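Local atomic coordinates of cyclic GMP-AMP synthase-like receptor (Tribolium castaneum, PDB entry 7LT2), a protein that senses double-stranded RNA in the cytoplasm and, as a nucleotidyltransferase, joins ATP and GTP into the cyclic dinucleotide 2',3'-cGAMP in innate immunity. Residues Gly66-Phe71 / Glu383-Leu388; Lys25-Ser30 / Glu187-Val192; Leu286-Ile289 / Ser295-Asn298; Val250-Asp253 / Arg257-Pro260. One frame throughout, in Å; residues are numbered along the deposited sequence.

Contact 1: Gly66-Phe71 / Glu383-Leu388; sequences GKPEEF and EALPAL
K67 lays the aliphatic part of its side chain over the backbone of A384, its CD 3.4 Å from A384 O, while the two CB atoms stand 4.4 Å apart. Beside this, the ring of P68 meets L385 obliquely, with CG of the proline 3.7 Å from the CD2 branch of the leucine. L385 reaches the ring because its CG lies trans to the backbone N (chi1 -166°), which carries the CD2 methyl to the proline. No hydrogen bond links the two segments, and the join is made by van der Waals contact. It illustrates how a C-terminal tail closes over a nucleotidyltransferase core: 383-388 has no regular secondary structure, whereas 66-71 leads into strand 70-77, which begins with E70 and F71, assigned by similarity to the ATP site, E70 also to the catalytic magnesium site. L16 and M190 also touch both P68 and L385, and the tail is tied to helix 18-42 by a hydrogen bond from N24 to L385 O. K67, in contrast, is exposed; bends at chi3 and chi4 (59° and 65°) fold its end back, bringing NZ to 3.7 Å from E69 OE2, a long salt bridge.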
# COMPACT_ATOMS: atom_id res chain seq x y z
N GLY A 66 13.76 -2.50 6.13
CA GLY A 66 13.80 -3.09 7.45
C GLY A 66 12.73 -4.15 7.65
O GLY A 66 12.15 -4.69 6.70
N LYS A 67 12.46 -4.46 8.92
CA LYS A 67 11.49 -5.50 9.25
C LYS A 67 10.09 -5.06 8.85
O LYS A 67 9.64 -3.99 9.28
CB LYS A 67 11.53 -5.84 10.74
CG LYS A 67 10.55 -6.94 11.14
CD LYS A 67 10.62 -7.27 12.62
CE LYS A 67 10.31 -6.06 13.47
NZ LYS A 67 8.91 -5.60 13.28
N PRO A 68 9.36 -5.84 8.06
CA PRO A 68 7.99 -5.47 7.72
C PRO A 68 7.09 -5.54 8.95
O PRO A 68 7.28 -6.38 9.84
CB PRO A 68 7.58 -6.50 6.66
CG PRO A 68 8.50 -7.65 6.85
CD PRO A 68 9.78 -7.10 7.42
N GLU A 69 6.12 -4.63 9.00
CA GLU A 69 5.29 -4.49 10.19
C GLU A 69 3.80 -4.53 9.88
O GLU A 69 3.02 -4.99 10.73
CB GLU A 69 5.64 -3.19 10.93
CG GLU A 69 6.92 -3.32 11.74
CD GLU A 69 7.50 -1.99 12.13
OE1 GLU A 69 7.26 -0.99 11.42
OE2 GLU A 69 8.21 -1.93 13.16
N GLU A 70 3.39 -4.08 8.70
CA GLU A 70 1.96 -4.06 8.37
C GLU A 70 1.77 -4.06 6.86
O GLU A 70 2.67 -3.71 6.10
CB GLU A 70 1.28 -2.83 8.98
CG GLU A 70 1.86 -1.51 8.49
CD GLU A 70 1.04 -0.31 8.94
OE1 GLU A 70 -0.20 -0.37 8.82
OE2 GLU A 70 1.64 0.68 9.39
N PHE A 71 0.56 -4.45 6.44
CA PHE A 71 0.11 -4.19 5.08
C PHE A 71 -1.41 -4.06 5.09
O PHE A 71 -2.07 -4.30 6.11
CB PHE A 71 0.58 -5.26 4.08
CG PHE A 71 -0.03 -6.62 4.27
CD1 PHE A 71 0.56 -7.54 5.13
CD2 PHE A 71 -1.15 -7.00 3.56
CE1 PHE A 71 0.02 -8.81 5.29
CE2 PHE A 71 -1.70 -8.27 3.72
CZ PHE A 71 -1.12 -9.17 4.59
N GLU A 383 17.80 -12.58 10.38
CA GLU A 383 16.85 -13.17 11.31
C GLU A 383 15.82 -12.15 11.80
O GLU A 383 15.27 -12.28 12.89
CB GLU A 383 17.57 -13.81 12.50
CG GLU A 383 18.61 -14.86 12.11
CD GLU A 383 18.03 -16.03 11.33
OE1 GLU A 383 16.82 -16.32 11.47
OE2 GLU A 383 18.79 -16.67 10.57
N ALA A 384 15.54 -11.13 10.98
CA ALA A 384 14.62 -10.07 11.39
C ALA A 384 13.18 -10.58 11.50
O ALA A 384 12.43 -10.14 12.38
CB ALA A 384 14.70 -8.91 10.40
N LEU A 385 12.78 -11.49 10.62
CA LEU A 385 11.41 -12.03 10.63
C LEU A 385 11.41 -13.42 10.02
O LEU A 385 10.90 -13.63 8.91
CB LEU A 385 10.46 -11.10 9.89
CG LEU A 385 8.96 -11.36 10.12
CD1 LEU A 385 8.60 -11.06 11.57
CD2 LEU A 385 8.10 -10.54 9.16
N PRO A 386 11.96 -14.40 10.73
CA PRO A 386 11.97 -15.78 10.20
C PRO A 386 10.55 -16.31 10.06
O PRO A 386 9.74 -16.23 10.99
CB PRO A 386 12.76 -16.56 11.25
CG PRO A 386 13.49 -15.53 12.05
CD PRO A 386 12.65 -14.31 12.03
N ALA A 387 10.24 -16.86 8.88
CA ALA A 387 8.93 -17.48 8.69
C ALA A 387 8.79 -18.71 9.57
O ALA A 387 7.68 -19.05 9.99
CB ALA A 387 8.72 -17.84 7.22
N LEU A 388 9.90 -19.39 9.84
CA LEU A 388 9.95 -20.49 10.80
C LEU A 388 10.68 -19.99 12.04
O LEU A 388 11.92 -19.94 12.05
CB LEU A 388 10.66 -21.70 10.19
CG LEU A 388 10.53 -23.03 10.91
CD1 LEU A 388 9.09 -23.50 10.88
CD2 LEU A 388 11.46 -24.06 10.26

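Contact 2: Lys25-Ser30 / Glu187-Val192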
# COMPACT_ATOMS: atom_id res chain seq x y z
N LYS A 25 4.53 -14.36 3.63
CA LYS A 25 3.37 -14.11 2.78
C LYS A 25 2.48 -15.34 2.69
O LYS A 25 1.25 -15.22 2.77
CB LYS A 25 3.80 -13.67 1.39
CG LYS A 25 4.33 -12.23 1.32
CD LYS A 25 4.68 -11.83 -0.10
CE LYS A 25 5.23 -10.41 -0.16
NZ LYS A 25 5.80 -10.09 -1.50
N GLN A 26 3.06 -16.53 2.54
CA GLN A 26 2.22 -17.73 2.45
C GLN A 26 1.41 -17.93 3.72
O GLN A 26 0.23 -18.28 3.66
CB GLN A 26 3.09 -18.96 2.17
CG GLN A 26 3.76 -18.98 0.80
CD GLN A 26 4.22 -20.37 0.40
OE1 GLN A 26 5.41 -20.62 0.22
NE2 GLN A 26 3.27 -21.28 0.27
N ILE A 27 2.03 -17.71 4.88
CA ILE A 27 1.34 -17.85 6.15
C ILE A 27 0.23 -16.82 6.27
O ILE A 27 -0.92 -17.14 6.58
CB ILE A 27 2.33 -17.73 7.32
CG1 ILE A 27 3.24 -18.95 7.38
CG2 ILE A 27 1.57 -17.49 8.62
CD1 ILE A 27 4.41 -18.77 8.33
N LEU A 28 0.57 -15.54 6.05
CA LEU A 28 -0.39 -14.46 6.22
C LEU A 28 -1.56 -14.61 5.25
O LEU A 28 -2.72 -14.38 5.63
CB LEU A 28 0.30 -13.12 6.02
CG LEU A 28 1.28 -12.71 7.12
CD1 LEU A 28 2.20 -11.59 6.64
CD2 LEU A 28 0.52 -12.28 8.37
N GLU A 29 -1.28 -14.97 4.00
CA GLU A 29 -2.36 -15.10 3.03
C GLU A 29 -3.30 -16.24 3.38
O GLU A 29 -4.50 -16.16 3.10
CB GLU A 29 -1.77 -15.27 1.63
CG GLU A 29 -1.06 -14.00 1.14
CD GLU A 29 -0.18 -14.25 -0.07
OE1 GLU A 29 -0.32 -15.33 -0.69
OE2 GLU A 29 0.65 -13.37 -0.39
N SER A 30 -2.78 -17.29 4.02
CA SER A 30 -3.63 -18.41 4.41
C SER A 30 -4.50 -18.05 5.62
O SER A 30 -5.69 -18.37 5.65
CB SER A 30 -2.78 -19.64 4.71
OG SER A 30 -3.59 -20.78 4.96
N GLU A 187 5.42 -15.37 18.63
CA GLU A 187 6.15 -14.42 17.80
C GLU A 187 5.20 -13.67 16.88
O GLU A 187 4.40 -14.27 16.16
CB GLU A 187 7.20 -15.15 16.96
CG GLU A 187 8.29 -15.86 17.77
CD GLU A 187 7.88 -17.24 18.23
OE1 GLU A 187 6.72 -17.64 17.99
OE2 GLU A 187 8.73 -17.95 18.83
N LYS A 188 5.31 -12.34 16.88
CA LYS A 188 4.49 -11.50 16.02
C LYS A 188 4.91 -11.66 14.56
O LYS A 188 6.09 -11.75 14.24
CB LYS A 188 4.62 -10.03 16.44
CG LYS A 188 3.83 -9.05 15.60
CD LYS A 188 2.34 -9.32 15.75
CE LYS A 188 1.50 -8.22 15.14
NZ LYS A 188 1.35 -7.05 16.07
N ILE A 189 3.92 -11.69 13.66
CA ILE A 189 4.22 -11.76 12.23
C ILE A 189 3.98 -10.41 11.56
O ILE A 189 4.93 -9.78 11.08
CB ILE A 189 3.42 -12.88 11.54
CG1 ILE A 189 3.73 -14.23 12.17
CG2 ILE A 189 3.74 -12.90 10.05
CD1 ILE A 189 2.81 -15.36 11.73
N MET A 190 2.73 -9.95 11.53
CA MET A 190 2.43 -8.69 10.87
C MET A 190 1.03 -8.23 11.26
O MET A 190 0.18 -9.04 11.64
CB MET A 190 2.54 -8.80 9.34
CG MET A 190 3.35 -7.68 8.70
SD MET A 190 3.85 -8.04 7.01
CE MET A 190 5.11 -9.27 7.29
N ASP A 191 0.81 -6.91 11.17
CA ASP A 191 -0.52 -6.32 11.27
C ASP A 191 -1.13 -6.19 9.89
O ASP A 191 -0.43 -5.92 8.91
CB ASP A 191 -0.46 -4.92 11.91
CG ASP A 191 -0.11 -4.95 13.39
OD1 ASP A 191 -0.23 -6.01 14.02
OD2 ASP A 191 0.28 -3.88 13.92
N VAL A 192 -2.45 -6.37 9.80
CA VAL A 192 -3.17 -6.26 8.53
C VAL A 192 -4.40 -5.40 8.74
O VAL A 192 -5.23 -5.69 9.61
CB VAL A 192 -3.58 -7.64 7.98
CG1 VAL A 192 -4.22 -7.50 6.61
CG2 VAL A 192 -2.37 -8.57 7.90
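L28 and I189 lie antiparallel alongside one another at the centre of a helix-on-sheet contact, where helix 18-42 packs against strand 188-200 of the nucleotidyltransferase core. The short segments cross at -52°, with their axes 9.5 Å apart. The strand carries a classic beta bulge here: I189 and M190 together sit across from I181 on the neighbouring strand 177-183, and both also direct their CB toward the helix. L28 exploits this by splitting its branches. Its CD2 lies 3.7 Å from I189 CG2, whereas CD1 goes to M190, whose side chain crosses that of L28 at about a right angle. F71 and I181 add to the apolar surroundings of L28. The I27 end is looser, a single approach of 4.0 Å between I27 CG2 and I189 CD1, with F166 touching both residues. Away from this apolar patch the chemistry changes: D191 points its CB away from the helix and forms a salt bridge with exposed K188, whose NZ donates to D191 OD1 at 2.8 Å on its syn side, 28° out of the carboxylate plane. Back on the helix side, the bend of M190 at chi3 (-73°) sets its terminal methyl CE 3.8 Å from L28 CD1.

Contact 3: Leu286-Ile289 / Ser295-Asn298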
# COMPACT_ATOMS: atom_id res chain seq x y z
N LEU A 286 8.13 6.59 -10.22
CA LEU A 286 7.19 6.44 -11.33
C LEU A 286 7.48 7.46 -12.43
O LEU A 286 7.47 7.12 -13.62
CB LEU A 286 5.75 6.56 -10.85
CG LEU A 286 5.22 5.48 -9.90
CD1 LEU A 286 3.80 5.81 -9.47
CD2 LEU A 286 5.28 4.10 -10.55
N HIS A 287 7.74 8.71 -12.04
CA HIS A 287 8.11 9.72 -13.03
C HIS A 287 9.43 9.38 -13.71
O HIS A 287 9.57 9.56 -14.92
CB HIS A 287 8.19 11.10 -12.37
CG HIS A 287 6.86 11.64 -11.96
ND1 HIS A 287 5.85 11.88 -12.86
CD2 HIS A 287 6.37 11.98 -10.74
CE1 HIS A 287 4.80 12.35 -12.22
NE2 HIS A 287 5.09 12.43 -10.93
N ILE A 288 10.41 8.90 -12.94
CA ILE A 288 11.70 8.54 -13.52
C ILE A 288 11.55 7.37 -14.49
O ILE A 288 12.18 7.35 -15.56
CB ILE A 288 12.72 8.22 -12.41
CG1 ILE A 288 13.02 9.48 -11.59
CG2 ILE A 288 14.01 7.67 -13.01
CD1 ILE A 288 13.98 9.24 -10.46
N ILE A 289 10.71 6.39 -14.15
CA ILE A 289 10.42 5.30 -15.08
C ILE A 289 9.90 5.84 -16.40
O ILE A 289 10.29 5.38 -17.48
CB ILE A 289 9.42 4.30 -14.46
CG1 ILE A 289 10.09 3.45 -13.39
CG2 ILE A 289 8.81 3.41 -15.54
CD1 ILE A 289 9.10 2.69 -12.53
N SER A 295 16.82 0.80 -20.50
CA SER A 295 18.18 0.36 -20.22
C SER A 295 18.78 1.03 -18.99
O SER A 295 19.77 0.53 -18.45
CB SER A 295 19.07 0.63 -21.44
OG SER A 295 19.00 2.00 -21.81
N PHE A 296 18.19 2.14 -18.53
CA PHE A 296 18.73 2.84 -17.37
C PHE A 296 18.82 1.93 -16.16
O PHE A 296 19.79 1.98 -15.39
CB PHE A 296 17.86 4.06 -17.06
CG PHE A 296 18.22 4.76 -15.79
CD1 PHE A 296 19.36 5.55 -15.71
CD2 PHE A 296 17.41 4.66 -14.67
CE1 PHE A 296 19.68 6.21 -14.54
CE2 PHE A 296 17.72 5.31 -13.49
CZ PHE A 296 18.86 6.09 -13.42
N TRP A 297 17.83 1.05 -15.98
CA TRP A 297 17.75 0.21 -14.80
C TRP A 297 18.74 -0.94 -14.81
O TRP A 297 18.84 -1.66 -13.80
CB TRP A 297 16.31 -0.30 -14.65
CG TRP A 297 15.34 0.85 -14.68
CD1 TRP A 297 14.46 1.16 -15.68
CD2 TRP A 297 15.18 1.87 -13.69
NE1 TRP A 297 13.75 2.29 -15.36
CE2 TRP A 297 14.18 2.75 -14.14
CE3 TRP A 297 15.79 2.13 -12.45
CZ2 TRP A 297 13.77 3.87 -13.41
CZ3 TRP A 297 15.38 3.24 -11.72
CH2 TRP A 297 14.38 4.09 -12.20
N ASN A 298 19.49 -1.12 -15.89
CA ASN A 298 20.53 -2.14 -15.95
C ASN A 298 21.92 -1.58 -15.71
O ASN A 298 22.90 -2.33 -15.78
CB ASN A 298 20.48 -2.87 -17.30
CG ASN A 298 19.21 -3.68 -17.46
OD1 ASN A 298 18.71 -4.25 -16.49
ND2 ASN A 298 18.67 -3.72 -18.68
O HOH W 1 12.34 3.38 -17.58
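W297 receives F296 on one face of its indole, CD2 of the phenylalanine standing 3.5 Å above the plane and over its centre; W297 CE2 in turn lies in plane at the edge of the F296 ring, so these sequence neighbours are turned steeply against each other. Across the contact, the indole meets two consecutive isoleucines. CG2 of I288 comes obliquely to the far end of the benzo ring, 3.7 Å from W297 CH2, and is still within 4.4 Å of F296 CE2. CG1 of I289 approaches W297 CZ2, also at 3.7 Å and also obliquely, each isoleucine side chain crossing the tryptophan at about a right angle. The I288 branch gets there by standing trans to its backbone N, while chi1 of -66° keeps CG1 beside that nitrogen. The example is one of a helix end packed by the short 3-10 turn that follows it, here within the HhH/H2TH-like domain of a Mab-21 protein: helix 278-291 is followed, after a short loop, by the turn at 295-298. The manganese site of I289, E290 and K292 adjoins the helix end. A water at the indole edge, in plane, bridges the two segments: it accepts from the buried W297 NE1 at 2.8 Å and lies 2.9 Å from I289 O, to which it can donate.

Contact 4: Val250-Asp253 / Arg257-Pro260; sequences VLID and RLKP
I252 and K259 cross at about a right angle, the extended lysine chain passing by the isoleucine so that its CE comes 3.9 Å from I252 CD1 and 3.7 Å from I252 O. The lysine starts obliquely, its CB bond not aimed at 250-253, and only its fully stretched chain beyond CG brings the end closer. On the isoleucine, CG1 sits between the backbone N and the carbonyl carbon (chi1 62°), and it is this branch, running on into CD1, that reaches K259. L258 takes a different part of the same residue: its CB points toward 250-253, and CD2 settles 4.0 Å from I252 CB and equally near I252 O. One isoleucine is thereby covered by two successive residues, a leucine at its base and a lysine methylene along its branch. The charged tip of K259 has another role. Its NZ donates a hydrogen bond to D61 O, while D253 OD1, at 4.5 Å, is beyond salt-bridge distance and could contribute only a weaker electrostatic attraction.

The principle illustrated is the tight helix-to-helix connection, in which residues flanking a short linker pack on each other. Here it joins helix 245-251, of the nucleotidyltransferase domain, to helix 258-272, of the HhH/H2TH-like domain. D253 N bonds to V250 O at 3.1 Å. Helix 278-291 packs against both sides of the connection through I289, which touches I252 and L258, and L286, which touches L251.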
# COMPACT_ATOMS: atom_id res chain seq x y z
N VAL A 250 3.25 -3.32 -11.42
CA VAL A 250 3.81 -3.82 -12.68
C VAL A 250 4.86 -2.85 -13.21
O VAL A 250 5.92 -3.27 -13.70
CB VAL A 250 2.69 -4.06 -13.71
CG1 VAL A 250 3.27 -4.58 -15.03
CG2 VAL A 250 1.66 -5.03 -13.16
N LEU A 251 4.60 -1.54 -13.10
CA LEU A 251 5.55 -0.54 -13.57
C LEU A 251 6.92 -0.67 -12.89
O LEU A 251 7.95 -0.47 -13.54
CB LEU A 251 4.99 0.87 -13.35
CG LEU A 251 3.93 1.39 -14.33
CD1 LEU A 251 3.37 2.71 -13.84
CD2 LEU A 251 4.53 1.55 -15.73
N ILE A 252 6.94 -1.00 -11.60
CA ILE A 252 8.21 -1.08 -10.87
C ILE A 252 8.86 -2.46 -10.96
O ILE A 252 10.00 -2.62 -10.48
CB ILE A 252 8.05 -0.71 -9.38
CG1 ILE A 252 7.11 -1.69 -8.67
CG2 ILE A 252 7.58 0.74 -9.23
CD1 ILE A 252 6.95 -1.42 -7.18
N ASP A 253 8.20 -3.44 -11.56
CA ASP A 253 8.70 -4.81 -11.62
C ASP A 253 9.66 -4.97 -12.79
O ASP A 253 9.66 -4.18 -13.74
CB ASP A 253 7.53 -5.79 -11.77
CG ASP A 253 7.85 -7.18 -11.26
OD1 ASP A 253 8.96 -7.43 -10.73
OD2 ASP A 253 6.96 -8.06 -11.38
N ARG A 257 17.94 -2.84 -10.91
CA ARG A 257 18.47 -1.97 -9.86
C ARG A 257 17.40 -1.10 -9.20
O ARG A 257 17.71 -0.45 -8.19
CB ARG A 257 19.57 -1.07 -10.42
CG ARG A 257 20.98 -1.69 -10.40
CD ARG A 257 21.09 -2.83 -11.39
NE ARG A 257 22.48 -3.15 -11.71
CZ ARG A 257 23.15 -4.19 -11.23
NH1 ARG A 257 22.59 -5.04 -10.39
NH2 ARG A 257 24.41 -4.39 -11.62
N LEU A 258 16.17 -1.08 -9.70
CA LEU A 258 15.20 -0.07 -9.26
C LEU A 258 14.84 -0.22 -7.79
O LEU A 258 14.90 0.76 -7.03
CB LEU A 258 13.94 -0.12 -10.13
CG LEU A 258 12.88 0.94 -9.80
CD1 LEU A 258 12.17 1.39 -11.06
CD2 LEU A 258 11.85 0.44 -8.77
N LYS A 259 14.43 -1.41 -7.36
CA LYS A 259 13.92 -1.54 -6.00
C LYS A 259 15.02 -1.36 -4.95
O LYS A 259 14.77 -0.71 -3.94
CB LYS A 259 13.17 -2.87 -5.82
CG LYS A 259 11.87 -2.92 -6.61
CD LYS A 259 11.04 -4.14 -6.28
CE LYS A 259 9.75 -4.14 -7.11
NZ LYS A 259 8.89 -5.31 -6.79
N PRO A 260 16.23 -1.90 -5.15
CA PRO A 260 17.32 -1.51 -4.23
C PRO A 260 17.54 -0.01 -4.17
O PRO A 260 17.72 0.54 -3.08
CB PRO A 260 18.54 -2.26 -4.79
CG PRO A 260 17.95 -3.47 -5.42
CD PRO A 260 16.65 -3.01 -6.03

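The four contacts fall into two pairs. Contacts 1 and 2, with centres 9 Å apart, share the sheet of the nucleotidyltransferase core: strands 70-77 and 188-200 are neighbours in it, and probable backbone hydrogen bonds join E69 and F71 to D191. Their segments alternate along the chain. Helix 18-42 and the C-terminal tail both pack near these strands. Contacts 3 and 4, 8 Å apart, form the second cluster; contact 4 precedes contact 3 in sequence, and a probable hydrogen bond joins W297 O to R257 N. The centres of contacts 2 and 3 are 32 Å apart. Contact 4, about 10 Å from contact 1 between nearest atoms, appears to lie between the nucleotidyltransferase core and the helical part that holds the manganese site.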